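PDB 3U52: phenol hydroxylase component phO from Pseudomonas stutzeri, which is a small subunit of a multicomponent phenol hydroxylase and probably packs against a larger subunit of the oxygenase complex that hydroxylates phenol. Local coordinates for residues Q24-Y29 with Q96-K101; T49-V54 with K88-L93. All blocks are in the same frame, centred on the assembly; numbering follows the deposited sequence.

Interaction 1: residues Q24-Y29 with Q96-K101; sequences QLLYVY and QGIDHK
Ile98 is the first residue of the 96-101 loop to meet strand 24-29, and it does so with both its backbone and its branch methyl. Its carbonyl O accepts a hydrogen bond from NE2 of Gln24 at 2.8 Å, bent at the hydrogen (136°), with the donor above the carbonyl plane. CG2 of Ile98 meets CD1 of Leu26 at 3.7 Å as the two side chains slant across each other. The CB of Asp99 points away from the strand, and its OD1 bonds Ser102 OG and forms a salt bridge with a basic side chain of another protein chain; a water joins the backbones by donating to Asp99 O and to Leu25 O. With CG of His100 trans to the backbone N (chi1 175°), the imidazole meets the strand with its ND1 edge, and ND1 accepts a hydrogen bond from Leu25 N at 3.0 Å, nearly straight (161°) and tilted modestly from the ring plane. His100 CE1 packs on CB of Leu25 at 3.7 Å, while His100 NE2 is bonded to Asp15 O, so both ring nitrogens are engaged. Lys101 N then donates to Leu25 O at 2.8 Å, and its aliphatic chain runs beside Tyr27, Lys101 CD lying 3.7 Å from Tyr27 OH; the terminal NZ bonds the backbone of another protein chain. The loop thus crosses the start of strand 24-29 and leads into its parallel neighbour, strand 102-107, while strand 40-44 flanks the other edge and Phe50 of helix 50-62 packs on Ile98.

Interaction 2: residues T49-V54 with K88-L93; sequences TFSALV and KADASL
Ala89 O is gripped twice by Ser51 where the first turn of helix 50-62 meets the 88-93 loop. The amide N of Ser51 lies in the carbonyl plane on a lone pair at 2.9 Å, whereas its hydroxyl OG donates from above that plane at 3.1 Å, held there by a first torsion (61°) that tucks OG between the backbone N and the carbonyl carbon. Next to it, Phe50 N bonds Ala91 O at 3.1 Å. Thr49 is the N-cap: its OG1 accepts a hydrogen bond from Ala52 N, and its CA sends a C-H toward Ala91 O. On the buried side, CD1 of Leu93 lies 3.8 Å from CA of Phe50 and reaches CD2 of its ring at 4.1 Å, the two side chains crossing at about a right angle, with Trp78 meeting the same ring edge-to-face. The outer side is looser: Lys88 and Asp90 are exposed, their CB atoms directed away from the helix, on the type I turn from Lys88 to Ala91, and CG2 of Thr49 lies 3.7 Å from Asp90 O. The first-turn amides of residues 50 to 52, which come before the first helical bond, Leu53 N to Thr49 O, are thus supplied with acceptors by the loop and the N-cap.

Overall arrangement
Interactions 1 and 2 have centres about 12 Å apart and use successive parts of the connection between strands 83-85 and 102-107. Residues 88-93 close over the start of helix 50-62, and residues 96-101 then cross the beginning of strand 24-29; a probable hydrogen bond from Ile98 N to Leu93 O, 3.1 Å, ties the two parts together. Leu53 of the helix touches Leu93 in interaction 2 and also packs on Leu26 of interaction 1, giving the contacts a shared apolar interior. The centre of interaction 1 is about 6 Å from the centre of the chain, and this contact faces another protein chain, whereas interaction 2, its centre about 13 Å from the chain centre, is untouched by other chains of the assembly.

Interaction 1: residues Q24-Y29 with Q96-K101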
loop_
_atom_site.group_PDB
_atom_site.type_symbol
_atom_site.label_atom_id
_atom_site.label_comp_id
_atom_site.label_asym_id
_atom_site.label_seq_id
_atom_site.Cartn_x
_atom_site.Cartn_y
_atom_site.Cartn_z
ATOM N N GLN E 24 45.165 5.368 37.974
ATOM C CA GLN E 24 45.491 6.104 36.791
ATOM C C GLN E 24 45.262 5.181 35.589
ATOM O O GLN E 24 45.349 3.951 35.710
ATOM C CB GLN E 24 46.952 6.636 36.853
ATOM C CG GLN E 24 48.033 5.562 36.656
ATOM C CD GLN E 24 49.421 6.081 37.048
ATOM O OE1 GLN E 24 49.537 7.089 37.738
ATOM N NE2 GLN E 24 50.463 5.405 36.604
ATOM N N LEU E 25 44.961 5.780 34.443
ATOM C CA LEU E 25 44.893 5.048 33.142
ATOM C C LEU E 25 46.293 4.770 32.608
ATOM O O LEU E 25 47.174 5.627 32.649
ATOM C CB LEU E 25 44.125 5.878 32.084
ATOM C CG LEU E 25 42.598 5.951 32.304
ATOM C CD1 LEU E 25 42.010 7.000 31.388
ATOM C CD2 LEU E 25 41.924 4.569 32.169
ATOM N N LEU E 26 46.467 3.569 32.083
ATOM C CA LEU E 26 47.689 3.189 31.403
ATOM C C LEU E 26 47.308 2.395 30.145
ATOM O O LEU E 26 46.454 1.489 30.186
ATOM C CB LEU E 26 48.557 2.315 32.324
ATOM C CG LEU E 26 49.814 1.674 31.723
ATOM C CD1 LEU E 26 50.826 2.696 31.251
ATOM C CD2 LEU E 26 50.463 0.734 32.761
ATOM N N TYR E 27 47.992 2.676 29.049
ATOM C CA TYR E 27 47.738 1.946 27.811
ATOM C C TYR E 27 48.932 1.130 27.472
ATOM O O TYR E 27 50.044 1.614 27.612
ATOM C CB TYR E 27 47.497 2.932 26.646
ATOM C CG TYR E 27 46.358 3.903 26.858
ATOM C CD1 TYR E 27 45.025 3.465 26.878
ATOM C CD2 TYR E 27 46.609 5.252 27.045
ATOM C CE1 TYR E 27 43.976 4.373 27.086
ATOM C CE2 TYR E 27 45.572 6.157 27.275
ATOM C CZ TYR E 27 44.266 5.713 27.297
ATOM O OH TYR E 27 43.243 6.651 27.490
ATOM N N VAL E 28 48.738 -0.084 26.992
ATOM C CA VAL E 28 49.873 -0.880 26.597
ATOM C C VAL E 28 49.705 -1.403 25.174
ATOM O O VAL E 28 48.694 -2.047 24.857
ATOM C CB VAL E 28 50.104 -2.074 27.570
ATOM C CG1 VAL E 28 51.356 -2.923 27.102
ATOM C CG2 VAL E 28 50.237 -1.589 29.082
ATOM N N TYR E 29 50.705 -1.135 24.326
ATOM C CA TYR E 29 50.751 -1.655 22.949
ATOM C C TYR E 29 51.847 -2.721 22.743
ATOM O O TYR E 29 53.026 -2.458 22.981
ATOM C CB TYR E 29 50.922 -0.487 22.005
ATOM C CG TYR E 29 51.059 -0.767 20.522
ATOM C CD1 TYR E 29 51.860 0.064 19.729
ATOM C CD2 TYR E 29 50.388 -1.821 19.901
ATOM C CE1 TYR E 29 51.995 -0.160 18.346
ATOM C CE2 TYR E 29 50.532 -2.065 18.519
ATOM C CZ TYR E 29 51.324 -1.242 17.754
ATOM O OH TYR E 29 51.464 -1.469 16.396
ATOM N N GLN E 96 58.957 5.805 38.479
ATOM C CA GLN E 96 59.664 5.771 37.208
ATOM C C GLN E 96 59.051 6.603 36.070
ATOM O O GLN E 96 59.511 6.536 34.937
ATOM C CB GLN E 96 60.033 4.337 36.809
ATOM C CG GLN E 96 58.910 3.356 36.798
ATOM C CD GLN E 96 59.406 1.939 36.832
ATOM O OE1 GLN E 96 58.951 1.140 37.627
ATOM N NE2 GLN E 96 60.343 1.619 35.963
ATOM N N GLY E 97 58.050 7.432 36.374
ATOM C CA GLY E 97 57.553 8.390 35.377
ATOM C C GLY E 97 56.408 7.885 34.505
ATOM O O GLY E 97 56.060 8.503 33.485
ATOM N N ILE E 98 55.818 6.758 34.896
ATOM C CA ILE E 98 54.654 6.214 34.177
ATOM C C ILE E 98 53.419 6.907 34.775
ATOM O O ILE E 98 52.922 6.517 35.826
ATOM C CB ILE E 98 54.628 4.679 34.271
ATOM C CG1 ILE E 98 55.866 4.096 33.571
ATOM C CG2 ILE E 98 53.348 4.070 33.634
ATOM C CD1 ILE E 98 56.134 2.665 33.981
ATOM N N ASP E 99 53.020 7.998 34.140
ATOM C CA ASP E 99 51.970 8.870 34.656
ATOM C C ASP E 99 50.610 8.584 33.951
ATOM O O ASP E 99 50.510 7.651 33.131
ATOM C CB ASP E 99 52.385 10.334 34.539
ATOM C CG ASP E 99 52.495 10.822 33.101
ATOM O OD1 ASP E 99 51.921 10.206 32.137
ATOM O OD2 ASP E 99 53.146 11.885 32.934
ATOM N N HIS E 100 49.582 9.340 34.318
ATOM C CA HIS E 100 48.203 9.046 33.879
ATOM C C HIS E 100 48.115 9.187 32.354
ATOM O O HIS E 100 48.640 10.131 31.782
ATOM C CB HIS E 100 47.242 9.970 34.632
ATOM C CG HIS E 100 45.816 9.876 34.218
ATOM N ND1 HIS E 100 45.050 8.749 34.399
ATOM C CD2 HIS E 100 45.004 10.805 33.654
ATOM C CE1 HIS E 100 43.815 8.990 33.977
ATOM N NE2 HIS E 100 43.767 10.229 33.511
ATOM N N LYS E 101 47.493 8.207 31.719
ATOM C CA LYS E 101 47.378 8.154 30.253
ATOM C C LYS E 101 48.706 8.066 29.446
ATOM O O LYS E 101 48.766 8.391 28.253
ATOM C CB LYS E 101 46.454 9.287 29.767
ATOM C CG LYS E 101 44.961 8.978 29.981
ATOM C CD LYS E 101 44.086 9.873 29.071
ATOM C CE LYS E 101 43.850 11.213 29.793
ATOM N NZ LYS E 101 43.363 12.237 28.840
HETATM O O HOH W 1 49.833 4.988 33.934
#

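Interaction 2: residues T49-V54 with K88-L93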
loop_
_atom_site.group_PDB
_atom_site.type_symbol
_atom_site.label_atom_id
_atom_site.label_comp_id
_atom_site.label_asym_id
_atom_site.label_seq_id
_atom_site.Cartn_x
_atom_site.Cartn_y
_atom_site.Cartn_z
ATOM N N THR E 49 54.290 -2.123 41.542
ATOM C CA THR E 49 55.641 -2.182 40.965
ATOM C C THR E 49 55.533 -2.533 39.480
ATOM O O THR E 49 54.557 -3.131 39.047
ATOM C CB THR E 49 56.522 -3.252 41.668
ATOM O OG1 THR E 49 55.917 -4.542 41.535
ATOM C CG2 THR E 49 56.684 -2.960 43.162
ATOM N N PHE E 50 56.542 -2.177 38.706
ATOM C CA PHE E 50 56.582 -2.583 37.313
ATOM C C PHE E 50 56.463 -4.099 37.161
ATOM O O PHE E 50 55.791 -4.554 36.247
ATOM C CB PHE E 50 57.807 -2.043 36.577
ATOM C CG PHE E 50 57.627 -2.032 35.078
ATOM C CD1 PHE E 50 57.902 -3.179 34.321
ATOM C CD2 PHE E 50 57.106 -0.910 34.437
ATOM C CE1 PHE E 50 57.700 -3.197 32.920
ATOM C CE2 PHE E 50 56.904 -0.921 33.062
ATOM C CZ PHE E 50 57.203 -2.067 32.305
ATOM N N SER E 51 57.076 -4.892 38.046
ATOM C CA SER E 51 56.981 -6.349 37.916
ATOM C C SER E 51 55.585 -6.872 38.262
ATOM O O SER E 51 55.144 -7.879 37.689
ATOM C CB SER E 51 58.078 -7.069 38.722
ATOM O OG SER E 51 57.935 -6.759 40.111
ATOM N N ALA E 52 54.868 -6.197 39.169
ATOM C CA ALA E 52 53.459 -6.549 39.449
ATOM C C ALA E 52 52.536 -6.255 38.226
ATOM O O ALA E 52 51.650 -7.053 37.917
ATOM C CB ALA E 52 52.947 -5.837 40.708
ATOM N N LEU E 53 52.775 -5.137 37.536
ATOM C CA LEU E 53 52.039 -4.782 36.305
ATOM C C LEU E 53 52.157 -5.885 35.262
ATOM O O LEU E 53 51.152 -6.346 34.717
ATOM C CB LEU E 53 52.545 -3.474 35.717
ATOM C CG LEU E 53 52.044 -3.152 34.297
ATOM C CD1 LEU E 53 50.571 -2.691 34.364
ATOM C CD2 LEU E 53 52.951 -2.093 33.661
ATOM N N VAL E 54 53.386 -6.329 35.025
ATOM C CA VAL E 54 53.648 -7.426 34.129
ATOM C C VAL E 54 53.004 -8.717 34.572
ATOM O O VAL E 54 52.226 -9.296 33.798
ATOM C CB VAL E 54 55.145 -7.628 33.950
ATOM C CG1 VAL E 54 55.411 -8.924 33.219
ATOM C CG2 VAL E 54 55.726 -6.427 33.238
ATOM N N LYS E 88 62.365 -0.460 35.778
ATOM C CA LYS E 88 62.889 -0.971 37.053
ATOM C C LYS E 88 61.842 -1.887 37.682
ATOM O O LYS E 88 60.801 -1.430 38.147
ATOM C CB LYS E 88 63.180 0.197 37.989
ATOM C CG LYS E 88 64.171 1.202 37.426
ATOM C CD LYS E 88 63.638 2.650 37.515
ATOM C CE LYS E 88 64.666 3.639 38.131
ATOM N NZ LYS E 88 65.994 3.719 37.409
ATOM N N ALA E 89 62.113 -3.182 37.689
ATOM C CA ALA E 89 61.132 -4.158 38.135
ATOM C C ALA E 89 60.525 -3.875 39.526
ATOM O O ALA E 89 59.329 -3.988 39.713
ATOM C CB ALA E 89 61.732 -5.545 38.089
ATOM N N ASP E 90 61.355 -3.499 40.494
ATOM C CA ASP E 90 60.920 -3.411 41.879
ATOM C C ASP E 90 60.480 -1.984 42.267
ATOM O O ASP E 90 60.145 -1.741 43.418
ATOM C CB ASP E 90 62.039 -3.944 42.817
ATOM C CG ASP E 90 62.227 -5.481 42.732
ATOM O OD1 ASP E 90 61.229 -6.250 42.858
ATOM O OD2 ASP E 90 63.394 -5.945 42.570
ATOM N N ALA E 91 60.471 -1.059 41.310
ATOM C CA ALA E 91 60.055 0.340 41.545
ATOM C C ALA E 91 58.606 0.595 41.102
ATOM O O ALA E 91 58.136 0.012 40.115
ATOM C CB ALA E 91 60.957 1.272 40.835
ATOM N N SER E 92 57.915 1.473 41.820
ATOM C CA SER E 92 56.518 1.750 41.517
ATOM C C SER E 92 56.377 2.363 40.114
ATOM O O SER E 92 57.342 2.880 39.535
ATOM C CB SER E 92 55.880 2.659 42.589
ATOM O OG SER E 92 56.173 4.021 42.342
ATOM N N LEU E 93 55.165 2.305 39.574
ATOM C CA LEU E 93 54.878 2.952 38.284
ATOM C C LEU E 93 55.170 4.443 38.351
ATOM O O LEU E 93 55.852 4.992 37.488
ATOM C CB LEU E 93 53.414 2.676 37.878
ATOM C CG LEU E 93 53.107 1.442 37.002
ATOM C CD1 LEU E 93 54.126 0.291 37.024
ATOM C CD2 LEU E 93 51.689 0.936 37.210
#